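PDB 3BBL: regulatory protein of LacI family from Chloroflexus aggregans, which probably regulates transcription as a LacI-family DNA-binding protein, its periplasmic-binding-protein-like core likely to sense a small effector molecule. Local coordinates for residues 50-60 / 72-83. Numbering follows the deposited sequence.
Sequences RSQIDIYRDLI and SINYNDPRVQFL
Arg50 reaches across to Ser72 and the start of helix 78-83, a worked example of how successive helices pack in the Rossmann-like lobe of a periplasmic-binding-protein fold: strand 67-70, one of the parallel strands of this lobe, links helix 54-60 to helix 78-83, and both pack against it, their short axes 32° from parallel. With CG beside its backbone N (chi1 -68°) and the chain extended from CG to NE, Arg50 delivers NE to Ser72 O at 3.0 Å, close to the line of the carbonyl bond; a weaker bond runs from NH2 to the same oxygen. Asn74 ND2 lies over one face of this guanidinium, two donors that do not bond each other. Beside it, Arg79 grips the Asp77 carboxylate side-on, NE meeting the syn lone pair of OD2 at 2.8 Å and NH2 reaching OD1, while Asp77 also caps its helix through a weak bond from Arg79 N. Asp77 OD1 takes a further bond from Asn74 N and forms a long salt bridge with Arg50 NE, 4.0 Å away; the shared carboxylate probably offsets the like charges where Arg50 NE stands 3.7 Å from Arg79 NH2. The backbone of Arg50 and Ser51 rests on the Pro78 ring. Ile53 sends CD1 over one face of the Phe82 ring, 3.3 Å from Phe82 CD1. Tyr56 OH comes 3.3 Å from Arg79 CD, ring and guanidinium planes 84° apart; a water joins this hydroxyl to Arg79 NH1. A leucine in place of Arg79 would probably cost Asp77 its two-nitrogen grip, leaving it to Asn74 N and the distant Arg50, and take the NH1 donor from the water. Arg57 NH1 nears Phe82 CE1, and Ile60 CD1 lies 4.0 Å from Leu83 CD2 and 4.1 Å from Phe82 CE2.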
loop_
_atom_site.group_PDB
_atom_site.type_symbol
_atom_site.label_atom_id
_atom_site.label_comp_id
_atom_site.label_asym_id
_atom_site.label_seq_id
_atom_site.Cartn_x
_atom_site.Cartn_y
_atom_site.Cartn_z
ATOM N N ARG A 50 10.787 10.849 17.345
ATOM C CA ARG A 50 9.928 12.028 17.316
ATOM C C ARG A 50 10.425 13.211 18.136
ATOM O O ARG A 50 10.008 14.347 17.905
ATOM C CB ARG A 50 8.508 11.654 17.756
ATOM C CG ARG A 50 7.771 10.759 16.775
ATOM C CD ARG A 50 6.397 10.375 17.305
ATOM N NE ARG A 50 5.662 9.523 16.371
ATOM C CZ ARG A 50 6.091 8.339 15.939
ATOM N NH1 ARG A 50 7.256 7.852 16.349
ATOM N NH2 ARG A 50 5.355 7.639 15.088
ATOM N N SER A 51 11.315 12.954 19.090
ATOM C CA SER A 51 11.848 14.026 19.923
ATOM C C SER A 51 12.720 14.968 19.094
ATOM O O SER A 51 12.764 16.171 19.353
ATOM C CB SER A 51 12.657 13.450 21.088
ATOM O OG SER A 51 13.825 12.800 20.630
ATOM N N GLN A 52 13.412 14.421 18.097
ATOM C CA GLN A 52 14.260 15.234 17.233
ATOM C C GLN A 52 13.402 16.078 16.290
ATOM O O GLN A 52 12.966 15.616 15.237
ATOM C CB GLN A 52 15.213 14.339 16.444
ATOM C CG GLN A 52 16.295 13.715 17.309
ATOM C CD GLN A 52 17.160 12.730 16.547
ATOM O OE1 GLN A 52 16.703 11.651 16.159
ATOM N NE2 GLN A 52 18.418 13.099 16.321
ATOM N N ILE A 53 13.175 17.326 16.688
ATOM C CA ILE A 53 12.354 18.266 15.932
ATOM C C ILE A 53 13.155 19.267 15.105
ATOM O O ILE A 53 12.611 20.266 14.631
ATOM C CB ILE A 53 11.452 19.059 16.887
ATOM C CG1 ILE A 53 12.316 19.692 17.984
ATOM C CG2 ILE A 53 10.376 18.145 17.471
ATOM C CD1 ILE A 53 11.532 20.360 19.087
ATOM N N ASP A 54 14.445 19.005 14.936
ATOM C CA ASP A 54 15.304 19.892 14.166
ATOM C C ASP A 54 14.727 20.263 12.811
ATOM O O ASP A 54 14.651 21.441 12.463
ATOM C CB ASP A 54 16.675 19.251 13.978
ATOM C CG ASP A 54 17.640 19.622 15.080
ATOM O OD1 ASP A 54 17.174 19.965 16.189
ATOM O OD2 ASP A 54 18.864 19.565 14.837
ATOM N N ILE A 55 14.321 19.251 12.053
ATOM C CA ILE A 55 13.756 19.461 10.730
ATOM C C ILE A 55 12.556 20.414 10.763
ATOM O O ILE A 55 12.367 21.206 9.838
ATOM C CB ILE A 55 13.361 18.109 10.097
ATOM C CG1 ILE A 55 12.742 18.332 8.716
ATOM C CG2 ILE A 55 12.424 17.363 11.024
ATOM C CD1 ILE A 55 13.689 18.929 7.694
ATOM N N TYR A 56 11.748 20.348 11.818
ATOM C CA TYR A 56 10.602 21.249 11.920
ATOM C C TYR A 56 11.114 22.668 12.140
ATOM O O TYR A 56 10.618 23.625 11.545
ATOM C CB TYR A 56 9.682 20.859 13.085
ATOM C CG TYR A 56 8.813 19.650 12.811
ATOM C CD1 TYR A 56 9.280 18.361 13.056
ATOM C CD2 TYR A 56 7.527 19.798 12.283
ATOM C CE1 TYR A 56 8.495 17.250 12.785
ATOM C CE2 TYR A 56 6.737 18.694 12.006
ATOM C CZ TYR A 56 7.228 17.420 12.258
ATOM O OH TYR A 56 6.456 16.313 11.967
ATOM N N ARG A 57 12.118 22.778 13.002
ATOM C CA ARG A 57 12.743 24.051 13.336
ATOM C C ARG A 57 13.302 24.697 12.061
ATOM O O ARG A 57 13.127 25.893 11.826
ATOM C CB ARG A 57 13.873 23.808 14.345
ATOM C CG ARG A 57 14.262 25.015 15.173
ATOM C CD ARG A 57 15.663 24.850 15.760
ATOM N NE ARG A 57 15.791 23.718 16.678
ATOM C CZ ARG A 57 15.220 23.652 17.877
ATOM N NH1 ARG A 57 14.469 24.653 18.316
ATOM N NH2 ARG A 57 15.411 22.586 18.640
ATOM N N ASP A 58 13.959 23.890 11.234
ATOM C CA ASP A 58 14.547 24.362 9.985
ATOM C C ASP A 58 13.506 24.840 8.983
ATOM O O ASP A 58 13.633 25.921 8.414
ATOM C CB ASP A 58 15.370 23.250 9.338
ATOM C CG ASP A 58 16.575 22.861 10.162
ATOM O OD1 ASP A 58 16.454 22.796 11.401
ATOM O OD2 ASP A 58 17.643 22.604 9.572
ATOM N N LEU A 59 12.474 24.031 8.762
ATOM C CA LEU A 59 11.440 24.379 7.797
ATOM C C LEU A 59 10.664 25.641 8.146
ATOM O O LEU A 59 10.210 26.364 7.255
ATOM C CB LEU A 59 10.481 23.200 7.601
ATOM C CG LEU A 59 11.103 21.989 6.894
ATOM C CD1 LEU A 59 10.107 20.850 6.822
ATOM C CD2 LEU A 59 11.556 22.394 5.505
ATOM N N ILE A 60 10.516 25.916 9.437
ATOM C CA ILE A 60 9.789 27.104 9.858
ATOM C C ILE A 60 10.547 28.389 9.523
ATOM O O ILE A 60 9.997 29.284 8.875
ATOM C CB ILE A 60 9.479 27.072 11.371
ATOM C CG1 ILE A 60 8.514 25.921 11.676
ATOM C CG2 ILE A 60 8.862 28.394 11.804
ATOM C CD1 ILE A 60 8.200 25.742 13.145
ATOM N N SER A 72 0.788 9.726 12.976
ATOM C CA SER A 72 1.462 8.854 13.945
ATOM C C SER A 72 1.608 9.614 15.257
ATOM O O SER A 72 2.703 9.728 15.807
ATOM C CB SER A 72 2.856 8.434 13.466
ATOM O OG SER A 72 2.784 7.446 12.462
ATOM N N ILE A 73 0.498 10.136 15.754
ATOM C CA ILE A 73 0.522 10.904 16.988
ATOM C C ILE A 73 0.517 10.036 18.234
ATOM O O ILE A 73 -0.394 9.245 18.443
ATOM C CB ILE A 73 -0.691 11.852 17.084
ATOM C CG1 ILE A 73 -0.909 12.576 15.750
ATOM C CG2 ILE A 73 -0.475 12.842 18.223
ATOM C CD1 ILE A 73 0.240 13.472 15.330
ATOM N N ASN A 74 1.541 10.196 19.063
ATOM C CA ASN A 74 1.636 9.452 20.316
ATOM C C ASN A 74 1.207 10.359 21.460
ATOM O O ASN A 74 0.913 11.528 21.245
ATOM C CB ASN A 74 3.070 8.979 20.560
ATOM C CG ASN A 74 3.465 7.837 19.652
ATOM O OD1 ASN A 74 2.728 6.855 19.514
ATOM N ND2 ASN A 74 4.634 7.951 19.028
ATOM N N TYR A 75 1.150 9.819 22.671
ATOM C CA TYR A 75 0.785 10.631 23.828
ATOM C C TYR A 75 1.930 11.615 24.045
ATOM O O TYR A 75 3.093 11.270 23.822
ATOM C CB TYR A 75 0.623 9.766 25.085
ATOM C CG TYR A 75 -0.605 8.887 25.113
ATOM C CD1 TYR A 75 -0.491 7.498 25.072
ATOM C CD2 TYR A 75 -1.878 9.441 25.222
ATOM C CE1 TYR A 75 -1.615 6.681 25.146
ATOM C CE2 TYR A 75 -3.011 8.634 25.299
ATOM C CZ TYR A 75 -2.869 7.254 25.263
ATOM O OH TYR A 75 -3.981 6.452 25.359
ATOM N N ASN A 76 1.604 12.828 24.485
ATOM C CA ASN A 76 2.618 13.859 24.718
ATOM C C ASN A 76 3.587 13.863 23.537
ATOM O O ASN A 76 4.795 13.682 23.711
ATOM C CB ASN A 76 3.411 13.577 26.004
ATOM C CG ASN A 76 2.521 13.333 27.205
ATOM O OD1 ASN A 76 1.563 14.068 27.448
ATOM N ND2 ASN A 76 2.846 12.297 27.976
ATOM N N ASP A 77 3.054 14.049 22.335
ATOM C CA ASP A 77 3.890 14.054 21.150
ATOM C C ASP A 77 4.801 15.282 21.156
ATOM O O ASP A 77 4.328 16.422 21.183
ATOM C CB ASP A 77 3.023 14.057 19.890
ATOM C CG ASP A 77 3.766 13.533 18.672
ATOM O OD1 ASP A 77 3.659 12.320 18.381
ATOM O OD2 ASP A 77 4.468 14.330 18.014
ATOM N N PRO A 78 6.125 15.063 21.135
ATOM C CA PRO A 78 7.069 16.186 21.138
ATOM C C PRO A 78 6.863 17.175 19.977
ATOM O O PRO A 78 7.043 18.383 20.140
ATOM C CB PRO A 78 8.435 15.490 21.105
ATOM C CG PRO A 78 8.150 14.188 20.417
ATOM C CD PRO A 78 6.835 13.776 21.028
ATOM N N ARG A 79 6.478 16.666 18.812
ATOM C CA ARG A 79 6.245 17.526 17.658
ATOM C C ARG A 79 5.079 18.480 17.921
ATOM O O ARG A 79 5.123 19.649 17.544
ATOM C CB ARG A 79 5.943 16.683 16.415
ATOM C CG ARG A 79 7.079 15.774 15.958
ATOM C CD ARG A 79 6.583 14.797 14.908
ATOM N NE ARG A 79 5.474 13.991 15.423
ATOM C CZ ARG A 79 4.712 13.195 14.678
ATOM N NH1 ARG A 79 4.935 13.091 13.374
ATOM N NH2 ARG A 79 3.722 12.511 15.235
ATOM N N VAL A 80 4.036 17.973 18.570
ATOM C CA VAL A 80 2.861 18.782 18.884
ATOM C C VAL A 80 3.205 19.834 19.933
ATOM O O VAL A 80 2.752 20.978 19.862
ATOM C CB VAL A 80 1.710 17.898 19.417
ATOM C CG1 VAL A 80 0.532 18.767 19.854
ATOM C CG2 VAL A 80 1.280 16.910 18.339
ATOM N N GLN A 81 4.009 19.427 20.906
ATOM C CA GLN A 81 4.442 20.299 21.988
ATOM C C GLN A 81 5.227 21.464 21.386
ATOM O O GLN A 81 4.956 22.634 21.664
ATOM C CB GLN A 81 5.336 19.501 22.938
ATOM C CG GLN A 81 5.300 19.926 24.388
ATOM C CD GLN A 81 6.238 19.084 25.236
ATOM O OE1 GLN A 81 6.180 17.848 25.215
ATOM N NE2 GLN A 81 7.113 19.747 25.989
ATOM N N PHE A 82 6.197 21.122 20.548
ATOM C CA PHE A 82 7.042 22.109 19.893
ATOM C C PHE A 82 6.258 23.128 19.074
ATOM O O PHE A 82 6.326 24.325 19.339
ATOM C CB PHE A 82 8.055 21.399 19.000
ATOM C CG PHE A 82 8.907 22.331 18.193
ATOM C CD1 PHE A 82 9.797 23.200 18.818
ATOM C CD2 PHE A 82 8.818 22.343 16.806
ATOM C CE1 PHE A 82 10.588 24.069 18.071
ATOM C CE2 PHE A 82 9.602 23.207 16.049
ATOM C CZ PHE A 82 10.489 24.073 16.684
ATOM N N LEU A 83 5.514 22.657 18.079
ATOM C CA LEU A 83 4.738 23.549 17.224
ATOM C C LEU A 83 3.767 24.408 18.020
ATOM O O LEU A 83 3.448 25.528 17.620
ATOM C CB LEU A 83 3.983 22.743 16.161
ATOM C CG LEU A 83 4.897 21.931 15.235
ATOM C CD1 LEU A 83 4.066 21.115 14.263
ATOM C CD2 LEU A 83 5.833 22.875 14.491
HETATM O O HOH W 1 7.515 13.997 11.734
#